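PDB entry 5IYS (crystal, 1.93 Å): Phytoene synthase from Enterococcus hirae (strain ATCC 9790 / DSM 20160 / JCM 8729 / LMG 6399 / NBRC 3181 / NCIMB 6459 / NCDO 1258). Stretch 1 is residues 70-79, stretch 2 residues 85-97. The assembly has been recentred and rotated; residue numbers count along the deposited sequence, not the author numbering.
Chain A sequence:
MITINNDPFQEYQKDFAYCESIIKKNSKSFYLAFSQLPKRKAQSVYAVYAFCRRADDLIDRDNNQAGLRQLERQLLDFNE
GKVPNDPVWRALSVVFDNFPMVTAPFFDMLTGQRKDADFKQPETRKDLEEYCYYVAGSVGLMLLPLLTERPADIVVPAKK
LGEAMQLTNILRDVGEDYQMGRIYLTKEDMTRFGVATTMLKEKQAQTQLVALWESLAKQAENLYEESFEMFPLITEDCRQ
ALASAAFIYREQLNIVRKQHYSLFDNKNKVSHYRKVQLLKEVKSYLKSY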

# COMPACT_ATOMS: atom_id res chain seq x y z
N GLN A 70 -5.84 -12.97 -17.04
CA GLN A 70 -6.51 -12.02 -17.92
C GLN A 70 -6.00 -10.59 -17.68
O GLN A 70 -5.93 -9.78 -18.61
CB GLN A 70 -8.01 -12.01 -17.65
CG GLN A 70 -8.68 -10.92 -18.47
CD GLN A 70 -10.17 -10.78 -18.22
OE1 GLN A 70 -10.67 -11.17 -17.16
NE2 GLN A 70 -10.87 -10.18 -19.18
N LEU A 71 -5.84 -10.24 -16.41
CA LEU A 71 -5.36 -8.92 -16.02
C LEU A 71 -3.95 -8.74 -16.56
O LEU A 71 -3.60 -7.66 -17.05
CB LEU A 71 -5.42 -8.76 -14.48
CG LEU A 71 -5.06 -7.39 -13.91
CD1 LEU A 71 -5.94 -6.33 -14.56
CD2 LEU A 71 -5.22 -7.32 -12.40
N GLU A 72 -3.15 -9.80 -16.54
CA GLU A 72 -1.77 -9.71 -17.04
C GLU A 72 -1.78 -9.50 -18.55
O GLU A 72 -0.93 -8.80 -19.10
CB GLU A 72 -0.97 -10.98 -16.73
CG GLU A 72 -0.74 -11.29 -15.24
CD GLU A 72 -0.34 -12.75 -14.96
OE1 GLU A 72 0.52 -13.30 -15.69
OE2 GLU A 72 -0.87 -13.36 -14.00
N ARG A 73 -2.75 -10.11 -19.24
CA ARG A 73 -2.82 -9.97 -20.68
C ARG A 73 -3.23 -8.56 -21.08
O ARG A 73 -2.77 -8.05 -22.10
CB ARG A 73 -3.84 -10.95 -21.27
CG ARG A 73 -4.13 -10.68 -22.74
CD ARG A 73 -5.07 -11.72 -23.35
NE ARG A 73 -6.49 -11.44 -23.10
CZ ARG A 73 -7.31 -12.26 -22.44
NH1 ARG A 73 -6.86 -13.39 -21.92
NH2 ARG A 73 -8.59 -11.94 -22.30
N GLN A 74 -4.15 -7.98 -20.31
CA GLN A 74 -4.55 -6.59 -20.52
C GLN A 74 -3.39 -5.61 -20.32
O GLN A 74 -3.20 -4.68 -21.11
CB GLN A 74 -5.68 -6.25 -19.57
CG GLN A 74 -6.94 -6.97 -19.96
CD GLN A 74 -8.04 -6.76 -18.96
OE1 GLN A 74 -7.79 -6.52 -17.79
NE2 GLN A 74 -9.28 -6.94 -19.40
N LEU A 75 -2.55 -5.90 -19.34
CA LEU A 75 -1.42 -5.03 -19.04
C LEU A 75 -0.39 -5.15 -20.17
O LEU A 75 0.21 -4.15 -20.59
CB LEU A 75 -0.79 -5.46 -17.70
CG LEU A 75 0.50 -4.72 -17.32
CD1 LEU A 75 0.32 -3.22 -17.33
CD2 LEU A 75 0.93 -5.27 -15.91
N LEU A 76 -0.16 -6.37 -20.66
CA LEU A 76 0.76 -6.54 -21.78
C LEU A 76 0.26 -5.75 -22.99
O LEU A 76 1.04 -5.10 -23.68
CB LEU A 76 0.97 -8.01 -22.17
CG LEU A 76 1.81 -8.86 -21.20
CD1 LEU A 76 1.55 -10.36 -21.40
CD2 LEU A 76 3.32 -8.57 -21.31
N ASP A 77 -1.04 -5.79 -23.23
CA ASP A 77 -1.60 -5.03 -24.35
C ASP A 77 -1.36 -3.54 -24.14
O ASP A 77 -1.01 -2.80 -25.06
CB ASP A 77 -3.10 -5.32 -24.51
CG ASP A 77 -3.40 -6.66 -25.21
OD1 ASP A 77 -2.51 -7.25 -25.86
OD2 ASP A 77 -4.56 -7.12 -25.14
N PHE A 78 -1.68 -3.08 -22.93
CA PHE A 78 -1.58 -1.69 -22.57
C PHE A 78 -0.14 -1.25 -22.80
O PHE A 78 0.11 -0.19 -23.37
CB PHE A 78 -1.89 -1.53 -21.07
CG PHE A 78 -1.96 -0.10 -20.61
CD1 PHE A 78 -3.11 0.65 -20.82
CD2 PHE A 78 -0.88 0.49 -19.96
CE1 PHE A 78 -3.22 1.94 -20.32
CE2 PHE A 78 -0.95 1.81 -19.53
CZ PHE A 78 -2.10 2.55 -19.72
N ASN A 79 0.79 -2.06 -22.30
CA ASN A 79 2.22 -1.82 -22.46
C ASN A 79 2.64 -1.66 -23.92
O ASN A 79 3.50 -0.84 -24.25
CB ASN A 79 3.01 -2.97 -21.80
CG ASN A 79 4.49 -2.72 -21.79
OD1 ASN A 79 4.95 -1.67 -21.35
ND2 ASN A 79 5.27 -3.68 -22.29
N ASN A 85 -10.48 -2.17 -23.50
CA ASN A 85 -11.65 -1.29 -23.54
C ASN A 85 -12.44 -1.61 -22.27
O ASN A 85 -13.25 -2.53 -22.27
CB ASN A 85 -12.49 -1.53 -24.81
CG ASN A 85 -13.38 -0.35 -25.17
OD1 ASN A 85 -13.42 0.68 -24.48
ND2 ASN A 85 -14.05 -0.46 -26.31
N ASP A 86 -12.07 -0.95 -21.16
CA ASP A 86 -12.39 -1.37 -19.79
C ASP A 86 -12.16 -0.12 -18.92
O ASP A 86 -11.19 0.59 -19.14
CB ASP A 86 -11.40 -2.47 -19.37
CG ASP A 86 -11.38 -2.70 -17.85
OD1 ASP A 86 -11.07 -1.78 -17.06
OD2 ASP A 86 -11.58 -3.86 -17.45
N PRO A 87 -13.08 0.19 -17.99
CA PRO A 87 -13.05 1.50 -17.31
C PRO A 87 -11.71 1.81 -16.66
O PRO A 87 -11.27 2.96 -16.69
CB PRO A 87 -14.12 1.39 -16.23
CG PRO A 87 -14.65 -0.01 -16.28
CD PRO A 87 -14.18 -0.68 -17.52
N VAL A 88 -11.14 0.83 -15.96
CA VAL A 88 -9.90 1.03 -15.23
C VAL A 88 -8.77 1.27 -16.19
O VAL A 88 -8.01 2.21 -16.02
CB VAL A 88 -9.58 -0.17 -14.30
CG1 VAL A 88 -8.19 0.00 -13.64
CG2 VAL A 88 -10.61 -0.28 -13.20
N TRP A 89 -8.75 0.53 -17.29
CA TRP A 89 -7.70 0.70 -18.29
C TRP A 89 -7.85 1.98 -19.09
O TRP A 89 -6.86 2.65 -19.36
CB TRP A 89 -7.65 -0.52 -19.23
CG TRP A 89 -7.06 -1.73 -18.56
CD1 TRP A 89 -7.71 -2.87 -18.22
CD2 TRP A 89 -5.70 -1.87 -18.09
NE1 TRP A 89 -6.84 -3.76 -17.62
CE2 TRP A 89 -5.61 -3.15 -17.50
CE3 TRP A 89 -4.58 -1.04 -18.09
CZ2 TRP A 89 -4.40 -3.64 -16.99
CZ3 TRP A 89 -3.38 -1.51 -17.56
CH2 TRP A 89 -3.31 -2.79 -16.98
N ARG A 90 -9.10 2.41 -19.31
CA ARG A 90 -9.35 3.68 -20.01
C ARG A 90 -8.93 4.88 -19.14
O ARG A 90 -8.24 5.81 -19.61
CB ARG A 90 -10.81 3.83 -20.46
CG ARG A 90 -11.17 2.99 -21.73
CD ARG A 90 -12.57 3.27 -22.20
NE ARG A 90 -13.54 3.19 -21.11
CZ ARG A 90 -14.43 2.21 -20.97
NH1 ARG A 90 -14.49 1.25 -21.87
NH2 ARG A 90 -15.28 2.21 -19.94
N ALA A 91 -9.26 4.82 -17.85
CA ALA A 91 -8.78 5.86 -16.92
C ALA A 91 -7.26 5.84 -16.86
O ALA A 91 -6.61 6.89 -16.93
CB ALA A 91 -9.37 5.62 -15.50
N LEU A 92 -6.66 4.65 -16.75
CA LEU A 92 -5.20 4.57 -16.76
C LEU A 92 -4.56 5.09 -18.03
O LEU A 92 -3.51 5.74 -17.96
CB LEU A 92 -4.66 3.17 -16.43
CG LEU A 92 -4.81 2.70 -14.98
CD1 LEU A 92 -4.39 1.23 -14.97
CD2 LEU A 92 -3.96 3.58 -14.03
N SER A 93 -5.18 4.87 -19.18
CA SER A 93 -4.66 5.44 -20.42
C SER A 93 -4.56 6.97 -20.35
O SER A 93 -3.60 7.57 -20.84
CB SER A 93 -5.54 5.06 -21.61
OG SER A 93 -4.90 5.41 -22.82
N VAL A 94 -5.57 7.62 -19.80
CA VAL A 94 -5.47 9.08 -19.58
C VAL A 94 -4.34 9.52 -18.65
O VAL A 94 -3.60 10.48 -18.93
CB VAL A 94 -6.81 9.65 -19.04
CG1 VAL A 94 -6.65 11.12 -18.70
CG2 VAL A 94 -7.93 9.46 -20.05
N VAL A 95 -4.15 8.77 -17.57
CA VAL A 95 -3.04 9.05 -16.67
C VAL A 95 -1.69 8.89 -17.39
O VAL A 95 -0.81 9.75 -17.27
CB VAL A 95 -3.11 8.19 -15.38
CG1 VAL A 95 -2.02 8.61 -14.42
CG2 VAL A 95 -4.50 8.36 -14.67
N PHE A 96 -1.53 7.76 -18.08
CA PHE A 96 -0.31 7.50 -18.86
C PHE A 96 -0.10 8.51 -20.00
O PHE A 96 1.04 8.89 -20.28
CB PHE A 96 -0.31 6.09 -19.46
CG PHE A 96 0.29 5.03 -18.56
CD1 PHE A 96 -0.35 4.67 -17.39
CD2 PHE A 96 1.54 4.47 -18.84
CE1 PHE A 96 0.15 3.66 -16.56
CE2 PHE A 96 2.12 3.50 -17.97
CZ PHE A 96 1.41 3.10 -16.83
N ASP A 97 -1.18 9.07 -20.53
CA ASP A 97 -1.07 10.17 -21.51
C ASP A 97 -0.55 11.47 -20.90
O ASP A 97 0.03 12.31 -21.62
CB ASP A 97 -2.41 10.48 -22.16
CG ASP A 97 -2.78 9.50 -23.26
OD1 ASP A 97 -1.97 8.62 -23.63
OD2 ASP A 97 -3.93 9.61 -23.75

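Two helices running in nearly the same direction, 28° apart, approach no closer than 11.7 Å between axes, and large side chains fill that gap. Trp89 and Phe78 carry most of the 401 Å² buried, and each is a knob in the other helix's hole.

Stretch 1 begins its contact at Leu71. Its CA-to-CB bond points sideways, but the t, p rotamer brings the end of the chain closer, so that CD1 lies 3.9 Å from Trp89 CZ2. A branched aliphatic suits this buried spot, where its contact with stretch 2 is apolar. Glu72 and Arg73 point away and take no part.

One turn after Gln70, Gln74 points toward the partner and supplies the one hydrogen bond across the contact: Trp89 NE1 donates to Gln74 OE1 at 2.9 Å. An indole that is buried still needs an acceptor for its N-H, and an amide on a long, flexible chain can reach it while its own backbone lies over the indole's face. Asp86 caps the start of the helix that carries Trp89, OD1 accepting from Trp89 N at 3.3 Å and more weakly from Val88 N at 2.8 Å.

Leu75 continues the hole around the indole; its CA lies 3.6 Å from Trp89 CH2 and its CD1 3.7 Å from the same atom, so backbone and side chain both line the hole. Leu71, Gln74, Leu75 and Phe78 thus form the hole in which the tryptophan sits.

Phe78 returns the favour, pointing toward stretch 2 among Trp89, Leu92, Ser93 and Phe96. Its CD1 comes within 3.5 Å of Trp89 CE3, the two rings oblique at 41°. Its edge meets the face of Phe96, planes at 86°, with CE2 3.6 Å from Phe96 CG. Leu92 and Ser93 lie at the ring's edge, with Phe78 CE1 3.7 Å from Ser93 N.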